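Local coordinates for protein TqaA (Penicillium aethiopicum, PDB 5DLK) that probably closes nonribosomal peptides into macrocycles through its terminal condensation-like (CT) domain, the part of this fungal synthetase modelled here, at residues 53-59 with 108-112; 99-104 with 150-156; 269-275 with 429-435. The contacts are given in a common frame with arbitrary orientation. Numbering follows the deposited sequence.

Interaction 1 of 3, residues 53-59 with 108-112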
loop_
_atom_site.group_PDB
_atom_site.type_symbol
_atom_site.label_atom_id
_atom_site.label_comp_id
_atom_site.label_asym_id
_atom_site.label_seq_id
_atom_site.Cartn_x
_atom_site.Cartn_y
_atom_site.Cartn_z
ATOM N N PRO A 53 9.536 -13.702 -7.802
ATOM C CA PRO A 53 8.929 -13.835 -6.473
ATOM C C PRO A 53 8.046 -12.624 -6.200
ATOM O O PRO A 53 8.348 -11.533 -6.713
ATOM C CB PRO A 53 10.146 -13.866 -5.522
ATOM C CG PRO A 53 11.340 -14.179 -6.431
ATOM C CD PRO A 53 10.998 -13.530 -7.739
ATOM N N ALA A 54 6.965 -12.825 -5.450
ATOM C CA ALA A 54 6.209 -11.707 -4.912
ATOM C C ALA A 54 7.005 -11.146 -3.718
ATOM O O ALA A 54 7.662 -11.903 -3.009
ATOM C CB ALA A 54 4.843 -12.148 -4.482
ATOM N N THR A 55 6.935 -9.842 -3.489
ATOM C CA THR A 55 7.672 -9.254 -2.364
ATOM C C THR A 55 6.961 -9.542 -1.051
ATOM O O THR A 55 5.772 -9.887 -1.029
ATOM C CB THR A 55 7.812 -7.741 -2.507
ATOM O OG1 THR A 55 6.515 -7.131 -2.395
ATOM C CG2 THR A 55 8.433 -7.380 -3.842
ATOM N N GLN A 56 7.680 -9.370 0.057
ATOM C CA GLN A 56 7.075 -9.532 1.357
ATOM C C GLN A 56 5.922 -8.553 1.533
ATOM O O GLN A 56 4.891 -8.904 2.103
ATOM C CB GLN A 56 8.126 -9.313 2.468
ATOM C CG GLN A 56 7.611 -9.666 3.841
ATOM C CD GLN A 56 8.743 -9.739 4.859
ATOM O OE1 GLN A 56 9.890 -9.527 4.515
ATOM N NE2 GLN A 56 8.406 -10.009 6.110
ATOM N N ALA A 57 6.089 -7.331 1.034
ATOM C CA ALA A 57 5.021 -6.330 1.168
ATOM C C ALA A 57 3.789 -6.720 0.336
ATOM O O ALA A 57 2.651 -6.591 0.786
ATOM C CB ALA A 57 5.526 -4.944 0.759
ATOM N N GLN A 58 4.018 -7.189 -0.884
ATOM C CA GLN A 58 2.898 -7.730 -1.669
ATOM C C GLN A 58 2.154 -8.809 -0.912
ATOM O O GLN A 58 0.915 -8.830 -0.880
ATOM C CB GLN A 58 3.402 -8.289 -3.000
ATOM C CG GLN A 58 3.706 -7.215 -4.013
ATOM C CD GLN A 58 4.134 -7.825 -5.331
ATOM O OE1 GLN A 58 5.128 -8.554 -5.383
ATOM N NE2 GLN A 58 3.357 -7.571 -6.395
ATOM N N HIS A 59 2.913 -9.718 -0.310
ATOM C CA HIS A 59 2.341 -10.812 0.474
ATOM C C HIS A 59 1.571 -10.333 1.703
ATOM O O HIS A 59 0.565 -10.934 2.093
ATOM C CB HIS A 59 3.455 -11.767 0.908
ATOM C CG HIS A 59 2.984 -13.154 1.200
ATOM N ND1 HIS A 59 3.753 -14.072 1.881
ATOM C CD2 HIS A 59 1.819 -13.786 0.905
ATOM C CE1 HIS A 59 3.090 -15.210 1.988
ATOM N NE2 HIS A 59 1.912 -15.061 1.407
ATOM N N HIS A 108 5.408 -20.101 -0.898
ATOM C CA HIS A 108 5.593 -18.664 -0.747
ATOM C C HIS A 108 5.371 -18.157 -2.154
ATOM O O HIS A 108 5.774 -18.806 -3.132
ATOM C CB HIS A 108 6.974 -18.179 -0.183
ATOM C CG HIS A 108 7.897 -19.240 0.344
ATOM N ND1 HIS A 108 9.267 -19.027 0.332
ATOM C CD2 HIS A 108 7.733 -20.581 0.582
ATOM C CE1 HIS A 108 9.897 -20.126 0.697
ATOM N NE2 HIS A 108 8.985 -21.094 0.842
ATOM N N PRO A 109 4.860 -16.920 -2.250
ATOM C CA PRO A 109 4.149 -16.412 -3.422
ATOM C C PRO A 109 5.032 -15.943 -4.581
ATOM O O PRO A 109 6.081 -15.341 -4.396
ATOM C CB PRO A 109 3.359 -15.238 -2.843
ATOM C CG PRO A 109 4.204 -14.706 -1.729
ATOM C CD PRO A 109 4.932 -15.902 -1.175
ATOM N N ILE A 110 4.571 -16.228 -5.792
ATOM C CA ILE A 110 5.269 -15.809 -6.991
ATOM C C ILE A 110 4.304 -15.057 -7.866
ATOM O O ILE A 110 3.096 -15.251 -7.755
ATOM C CB ILE A 110 5.832 -17.009 -7.768
ATOM C CG1 ILE A 110 4.715 -18.001 -8.043
ATOM C CG2 ILE A 110 6.923 -17.692 -6.957
ATOM C CD1 ILE A 110 5.117 -19.146 -8.973
ATOM N N GLN A 111 4.814 -14.193 -8.728
ATOM C CA GLN A 111 3.922 -13.528 -9.654
ATOM C C GLN A 111 4.264 -13.910 -11.106
ATOM O O GLN A 111 5.421 -13.948 -11.506
ATOM C CB GLN A 111 3.944 -12.011 -9.425
ATOM C CG GLN A 111 5.264 -11.336 -9.576
ATOM C CD GLN A 111 5.332 -9.976 -8.862
ATOM O OE1 GLN A 111 4.452 -9.124 -8.989
ATOM N NE2 GLN A 111 6.422 -9.759 -8.146
ATOM N N LEU A 112 3.226 -14.277 -11.851
ATOM C CA LEU A 112 3.353 -14.615 -13.266
ATOM C C LEU A 112 2.887 -13.421 -14.075
ATOM O O LEU A 112 1.719 -13.051 -14.018
ATOM C CB LEU A 112 2.524 -15.859 -13.611
ATOM C CG LEU A 112 2.995 -17.233 -13.124
ATOM C CD1 LEU A 112 2.802 -17.422 -11.622
ATOM C CD2 LEU A 112 2.296 -18.339 -13.884
#
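Start with Pro109 and Gln111, two residues apart on strand 108-112, whose side chains both turn toward segment 53-59. Pro109 sets CG over the face of the His59 imidazole, 3.6 Å from the ring centroid and 11° off its normal, a CH-pi contact; its CB meets Ala54 CB at 3.8 Å. Ala54 is the third main player, for its N also donates to Pro109 O at 2.9 Å. Gln111 works through its amide instead: NE2 donates to Pro53 O (3.0 Å) and OE1 accepts from Gln58 NE2 (3.2 Å). Ile110, between Pro109 and Gln111 on the strand, forms an antiparallel non-hydrogen-bonded pair with Pro53, CA to CA 4.2 Å. This is where strand 47-53 leaves its three-stranded sheet for helix 56-63, opened by a capping box: Gln58 N bonds to Thr55 OG1 and Thr55 N to Gln58 OE1, each 2.9 Å. Because Gln58 serves both cap and strand, the start of the helix is tied to the sheet by directional hydrogen bonding between side-chain amides, with proline packing alongside.

Interaction 2 of 3, residues 99-104 with 150-156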
loop_
_atom_site.group_PDB
_atom_site.type_symbol
_atom_site.label_atom_id
_atom_site.label_comp_id
_atom_site.label_asym_id
_atom_site.label_seq_id
_atom_site.Cartn_x
_atom_site.Cartn_y
_atom_site.Cartn_z
ATOM N N ARG A 99 -1.471 -7.199 -15.549
ATOM C CA ARG A 99 -1.662 -8.522 -16.148
ATOM C C ARG A 99 -0.884 -9.575 -15.394
ATOM O O ARG A 99 -0.411 -10.554 -15.974
ATOM C CB ARG A 99 -1.256 -8.529 -17.626
ATOM C CG ARG A 99 -0.396 -7.382 -18.061
ATOM C CD ARG A 99 -0.271 -7.352 -19.590
ATOM N NE ARG A 99 0.668 -6.315 -19.980
ATOM C CZ ARG A 99 1.971 -6.512 -20.104
ATOM N NH1 ARG A 99 2.480 -7.720 -19.898
ATOM N NH2 ARG A 99 2.757 -5.506 -20.435
ATOM N N THR A 100 -0.741 -9.368 -14.089
ATOM C CA THR A 100 -0.038 -10.327 -13.258
ATOM C C THR A 100 -0.999 -11.236 -12.490
ATOM O O THR A 100 -2.014 -10.791 -11.944
ATOM C CB THR A 100 0.912 -9.582 -12.270
ATOM O OG1 THR A 100 1.893 -8.868 -13.023
ATOM C CG2 THR A 100 1.610 -10.542 -11.381
ATOM N N SER A 101 -0.644 -12.514 -12.456
ATOM C CA SER A 101 -1.342 -13.560 -11.741
ATOM C C SER A 101 -0.452 -14.014 -10.577
ATOM O O SER A 101 0.776 -14.072 -10.719
ATOM C CB SER A 101 -1.653 -14.711 -12.719
ATOM O OG SER A 101 -1.842 -15.951 -12.073
ATOM N N PHE A 102 -1.057 -14.307 -9.429
ATOM C CA PHE A 102 -0.295 -14.705 -8.249
ATOM C C PHE A 102 -0.631 -16.124 -7.859
ATOM O O PHE A 102 -1.802 -16.488 -7.762
ATOM C CB PHE A 102 -0.581 -13.779 -7.049
ATOM C CG PHE A 102 -0.226 -12.353 -7.289
ATOM C CD1 PHE A 102 -1.109 -11.502 -7.930
ATOM C CD2 PHE A 102 0.987 -11.841 -6.838
ATOM C CE1 PHE A 102 -0.774 -10.173 -8.155
ATOM C CE2 PHE A 102 1.326 -10.527 -7.054
ATOM C CZ PHE A 102 0.451 -9.687 -7.718
ATOM N N VAL A 103 0.393 -16.936 -7.629
ATOM C CA VAL A 103 0.157 -18.234 -7.018
ATOM C C VAL A 103 1.240 -18.497 -5.996
ATOM O O VAL A 103 2.239 -17.786 -5.922
ATOM C CB VAL A 103 0.140 -19.413 -8.047
ATOM C CG1 VAL A 103 -0.958 -19.234 -9.081
ATOM C CG2 VAL A 103 1.492 -19.558 -8.724
ATOM N N GLU A 104 1.028 -19.535 -5.210
ATOM C CA GLU A 104 1.985 -19.945 -4.219
ATOM C C GLU A 104 2.792 -21.108 -4.783
ATOM O O GLU A 104 2.216 -22.058 -5.277
ATOM C CB GLU A 104 1.257 -20.376 -2.954
ATOM C CG GLU A 104 1.730 -19.781 -1.657
ATOM C CD GLU A 104 0.771 -20.086 -0.518
ATOM O OE1 GLU A 104 0.114 -21.148 -0.541
ATOM O OE2 GLU A 104 0.650 -19.250 0.397
ATOM N N VAL A 150 -6.810 -14.699 -4.366
ATOM C CA VAL A 150 -5.748 -14.159 -5.187
ATOM C C VAL A 150 -4.675 -15.203 -5.469
ATOM O O VAL A 150 -4.167 -15.278 -6.584
ATOM C CB VAL A 150 -5.109 -12.907 -4.528
ATOM C CG1 VAL A 150 -3.851 -12.477 -5.277
ATOM C CG2 VAL A 150 -6.125 -11.764 -4.488
ATOM N N LEU A 151 -4.360 -16.028 -4.477
ATOM C CA LEU A 151 -3.273 -17.001 -4.643
ATOM C C LEU A 151 -3.710 -18.225 -5.451
ATOM O O LEU A 151 -2.906 -19.125 -5.712
ATOM C CB LEU A 151 -2.732 -17.432 -3.285
ATOM C CG LEU A 151 -1.915 -16.313 -2.635
ATOM C CD1 LEU A 151 -1.366 -16.762 -1.287
ATOM C CD2 LEU A 151 -0.792 -15.832 -3.569
ATOM N N GLY A 152 -4.974 -18.242 -5.856
ATOM C CA GLY A 152 -5.460 -19.260 -6.780
ATOM C C GLY A 152 -5.036 -19.031 -8.222
ATOM O O GLY A 152 -5.205 -19.913 -9.080
ATOM N N GLY A 153 -4.508 -17.843 -8.504
ATOM C CA GLY A 153 -3.997 -17.513 -9.824
ATOM C C GLY A 153 -4.889 -16.685 -10.738
ATOM O O GLY A 153 -4.433 -16.200 -11.766
ATOM N N SER A 154 -6.156 -16.509 -10.373
ATOM C CA SER A 154 -7.060 -15.686 -11.174
ATOM C C SER A 154 -6.567 -14.244 -11.187
ATOM O O SER A 154 -6.173 -13.711 -10.142
ATOM C CB SER A 154 -8.489 -15.772 -10.622
ATOM O OG SER A 154 -9.351 -14.870 -11.295
ATOM N N LEU A 155 -6.548 -13.612 -12.356
ATOM C CA LEU A 155 -6.087 -12.230 -12.448
ATOM C C LEU A 155 -6.928 -11.321 -11.554
ATOM O O LEU A 155 -8.151 -11.261 -11.709
ATOM C CB LEU A 155 -6.154 -11.743 -13.891
ATOM C CG LEU A 155 -5.212 -12.492 -14.828
ATOM C CD1 LEU A 155 -5.769 -12.521 -16.254
ATOM C CD2 LEU A 155 -3.839 -11.846 -14.802
ATOM N N PRO A 156 -6.286 -10.623 -10.601
ATOM C CA PRO A 156 -7.129 -9.793 -9.728
ATOM C C PRO A 156 -7.664 -8.558 -10.440
ATOM O O PRO A 156 -8.700 -8.061 -10.029
ATOM C CB PRO A 156 -6.181 -9.388 -8.579
ATOM C CG PRO A 156 -5.110 -10.444 -8.581
ATOM C CD PRO A 156 -4.917 -10.770 -10.067
HETATM O O HOH W 1 -3.770 -14.025 -8.811
HETATM O O HOH W 2 -1.401 -21.196 -5.237
#
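A type I beta turn, Val150 to Gly153, lies against strand 100-104 of the small antiparallel sheet in this condensation-domain fold. Segment 150-156 is the loop that leads into strand 158-163 of another sheet, so the contact joins a sheet edge to the connection beside it. Strand 100-105 is an outer strand of its sheet; its strand partner is 108-115.

Phe102 and Leu151 are the two large bumps. Leu151 CD2 meets Phe102 CB at 4.0 Å; Val150 CG1 approaches Phe102 ring atom CD1 at 3.9 Å, and Pro156 CG comes up to the ring edge, 4.2 Å from CD1. Ile62 of helix 56-63 touches both Phe102 and Leu151. Leu155 fills the hollow beside the start of the strand, with CD2 3.6 Å from Thr100 O and 3.8 Å from Arg99 C, while Pro156 CD sits 3.5 Å from that same Thr100 O. At the other end Leu151 CD1 reaches Glu104 OE2 at 3.6 Å.

Gly153 fits closely against Val103. Its CA is 3.6 Å from Val103 CG1, where a CB would clash, and its positive phi of 100° itself calls for glycine. Direct polar bonding is sparse; Ser101 OG donates to Gly153 O at 2.6 Å. Two waters fill the gaps between the backbones. Water 1 accepts from Phe102 N at 2.8 Å and lies within hydrogen-bonding distance of Val150 O and Ser154 O; water 2 accepts from Glu104 N at 2.9 Å and donates to Leu151 O at 2.6 Å.

Interaction 3 of 3, residues 269-275 with 429-435; sequences FKGIVPP and HADRLEV
Four backbone hydrogen bonds set the register. Lys270 N donates to Val435 O and Val435 N to Lys270 O, both 2.8 Å; Ile272 N donates to Leu433 O at 3.0 Å and Leu433 N to Ile272 O at 2.9 Å. Gly271 and Glu434 form the non-hydrogen-bonded pair between them, CA to CA 4.3 Å. Within 429-435, Arg432 (chi1 p, chi2 t, chi3 t) makes a salt-bridge network: NE to Glu434 OE1 and NH1 to Asp431 OD1, each 3.0 Å. Glu434, chi1 and chi2 both t, also bonds through OE2 to Gln436.

Strands 269-272 and 433-435 run antiparallel, axes 4.5 Å apart at closest and directions 154° apart. This is edge-strand pairing in the condensation-domain fold, joining outermost strand 265-272 of a six-stranded mixed sheet to 433-440. Residues 429-432 connect the hairpin strands 422-428 and 433-440, with Ala430 (-68/-36) and Asp431 (-103/-7) helical. Lys270, Ile272, Leu433 and Val435 project to one face, where helix 446-465 packs on Lys270 and Ile272; Glu434 projects to the other.

Ile272 (chi1 p, chi2 t) brings CG1 to 4.0 Å from CB of Leu433 (chi1 t, chi2 p). Val273 (-53/133) and Pro274 (-56/122) continue in polyproline II-like conformation. Pro274 CG rests 3.6 Å from Arg432 N and 3.7 Å from Ala430 O, and Pro275 CD 3.8 Å from Leu433 CB. Phe269, chi1 m, places CD1 3.5 Å from Glu434 OE2.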
loop_
_atom_site.group_PDB
_atom_site.type_symbol
_atom_site.label_atom_id
_atom_site.label_comp_id
_atom_site.label_asym_id
_atom_site.label_seq_id
_atom_site.Cartn_x
_atom_site.Cartn_y
_atom_site.Cartn_z
ATOM N N PHE A 269 -11.593 6.090 14.518
ATOM C CA PHE A 269 -11.138 7.367 13.954
ATOM C C PHE A 269 -11.149 8.465 14.996
ATOM O O PHE A 269 -12.047 8.518 15.832
ATOM C CB PHE A 269 -12.038 7.794 12.776
ATOM C CG PHE A 269 -12.189 6.751 11.704
ATOM C CD1 PHE A 269 -11.257 6.649 10.687
ATOM C CD2 PHE A 269 -13.274 5.882 11.697
ATOM C CE1 PHE A 269 -11.391 5.688 9.683
ATOM C CE2 PHE A 269 -13.410 4.923 10.699
ATOM C CZ PHE A 269 -12.464 4.833 9.692
ATOM N N LYS A 270 -10.172 9.361 14.921
ATOM C CA LYS A 270 -10.160 10.565 15.756
ATOM C C LYS A 270 -9.600 11.720 14.937
ATOM O O LYS A 270 -8.473 11.661 14.448
ATOM C CB LYS A 270 -9.337 10.350 17.032
ATOM C CG LYS A 270 -9.270 11.554 17.991
ATOM C CD LYS A 270 -10.663 12.033 18.361
ATOM C CE LYS A 270 -10.711 12.656 19.758
ATOM N NZ LYS A 270 -10.095 13.990 19.801
ATOM N N GLY A 271 -10.388 12.778 14.767
ATOM C CA GLY A 271 -9.890 13.935 14.041
ATOM C C GLY A 271 -9.414 15.043 14.960
ATOM O O GLY A 271 -10.022 15.303 16.005
ATOM N N ILE A 272 -8.323 15.697 14.577
ATOM C CA ILE A 272 -7.816 16.850 15.318
ATOM C C ILE A 272 -7.571 18.006 14.382
ATOM O O ILE A 272 -7.489 17.812 13.181
ATOM C CB ILE A 272 -6.497 16.540 16.068
ATOM C CG1 ILE A 272 -5.420 16.058 15.089
ATOM C CG2 ILE A 272 -6.735 15.495 17.121
ATOM C CD1 ILE A 272 -4.031 15.904 15.765
ATOM N N VAL A 273 -7.480 19.214 14.945
ATOM C CA VAL A 273 -7.065 20.383 14.195
ATOM C C VAL A 273 -5.740 20.078 13.501
ATOM O O VAL A 273 -4.861 19.510 14.143
ATOM C CB VAL A 273 -6.896 21.587 15.113
ATOM C CG1 VAL A 273 -6.384 22.784 14.324
ATOM C CG2 VAL A 273 -8.227 21.880 15.820
ATOM N N PRO A 274 -5.611 20.413 12.200
ATOM C CA PRO A 274 -4.363 20.110 11.481
ATOM C C PRO A 274 -3.183 20.734 12.204
ATOM O O PRO A 274 -3.181 21.945 12.462
ATOM C CB PRO A 274 -4.583 20.736 10.108
ATOM C CG PRO A 274 -6.077 20.597 9.901
ATOM C CD PRO A 274 -6.662 20.895 11.282
ATOM N N PRO A 275 -2.212 19.902 12.595
ATOM C CA PRO A 275 -1.119 20.423 13.415
ATOM C C PRO A 275 -0.286 21.460 12.687
ATOM O O PRO A 275 -0.107 21.393 11.471
ATOM C CB PRO A 275 -0.281 19.178 13.723
ATOM C CG PRO A 275 -1.208 18.033 13.538
ATOM C CD PRO A 275 -2.168 18.436 12.466
ATOM N N HIS A 429 -6.109 15.816 5.964
ATOM C CA HIS A 429 -7.118 16.587 5.240
ATOM C C HIS A 429 -6.994 18.077 5.528
ATOM O O HIS A 429 -6.280 18.494 6.443
ATOM C CB HIS A 429 -8.516 16.105 5.603
ATOM C CG HIS A 429 -8.769 14.682 5.229
ATOM N ND1 HIS A 429 -9.076 14.295 3.940
ATOM C CD2 HIS A 429 -8.729 13.547 5.963
ATOM C CE1 HIS A 429 -9.231 12.983 3.902
ATOM N NE2 HIS A 429 -9.020 12.504 5.116
ATOM N N ALA A 430 -7.705 18.877 4.746
ATOM C CA ALA A 430 -7.631 20.326 4.883
ATOM C C ALA A 430 -8.232 20.798 6.208
ATOM O O ALA A 430 -7.722 21.739 6.814
ATOM C CB ALA A 430 -8.327 21.006 3.706
ATOM N N ASP A 431 -9.297 20.143 6.662
ATOM C CA ASP A 431 -9.983 20.590 7.876
ATOM C C ASP A 431 -9.663 19.742 9.111
ATOM O O ASP A 431 -10.082 20.074 10.212
ATOM C CB ASP A 431 -11.497 20.602 7.660
ATOM C CG ASP A 431 -12.101 19.205 7.685
ATOM O OD1 ASP A 431 -11.491 18.283 7.104
ATOM O OD2 ASP A 431 -13.181 19.029 8.293
ATOM N N ARG A 432 -8.938 18.641 8.930
ATOM C CA ARG A 432 -8.580 17.794 10.065
ATOM C C ARG A 432 -7.396 16.891 9.707
ATOM O O ARG A 432 -7.204 16.542 8.536
ATOM C CB ARG A 432 -9.769 16.935 10.495
ATOM C CG ARG A 432 -10.101 15.819 9.487
ATOM C CD ARG A 432 -11.486 15.246 9.675
ATOM N NE ARG A 432 -11.707 14.073 8.826
ATOM C CZ ARG A 432 -11.939 14.123 7.515
ATOM N NH1 ARG A 432 -11.975 15.295 6.887
ATOM N NH2 ARG A 432 -12.135 13.000 6.829
ATOM N N LEU A 433 -6.588 16.553 10.709
ATOM C CA LEU A 433 -5.699 15.391 10.590
ATOM C C LEU A 433 -6.461 14.249 11.222
ATOM O O LEU A 433 -6.863 14.328 12.381
ATOM C CB LEU A 433 -4.347 15.618 11.286
ATOM C CG LEU A 433 -3.401 14.401 11.269
ATOM C CD1 LEU A 433 -2.775 14.224 9.903
ATOM C CD2 LEU A 433 -2.312 14.514 12.337
ATOM N N GLU A 434 -6.709 13.195 10.457
ATOM C CA GLU A 434 -7.482 12.081 10.987
ATOM C C GLU A 434 -6.577 10.931 11.398
ATOM O O GLU A 434 -5.846 10.397 10.570
ATOM C CB GLU A 434 -8.499 11.609 9.957
ATOM C CG GLU A 434 -9.516 10.668 10.532
ATOM C CD GLU A 434 -10.650 10.423 9.563
ATOM O OE1 GLU A 434 -11.624 11.206 9.578
ATOM O OE2 GLU A 434 -10.538 9.473 8.773
ATOM N N VAL A 435 -6.603 10.588 12.679
ATOM C CA VAL A 435 -5.866 9.446 13.186
ATOM C C VAL A 435 -6.796 8.240 13.103
ATOM O O VAL A 435 -7.908 8.262 13.634
ATOM C CB VAL A 435 -5.369 9.694 14.638
ATOM C CG1 VAL A 435 -4.697 8.456 15.226
ATOM C CG2 VAL A 435 -4.449 10.931 14.694
#

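In the fold
Interactions 1 and 2 share one small sheet. Strands 108-115 and 100-105 are neighbours in it, with Leu112 N 2.7 Å from Ser101 O and Ile110 N 2.8 Å from Val103 O, and their segments alternate along the chain. Both contacts are partly buried, but glutamine amides and a proline on histidine fasten the first, whereas the second fits a loop around Phe102 with water in the gaps. Interaction 3 stands apart on the opposite side of the chain's centre, its own centre about 35 Å from that of interaction 1 and 37 Å from that of interaction 2. It is a surface contact in a different sheet, with regular strand pairing and a salt-bridge network at the surface.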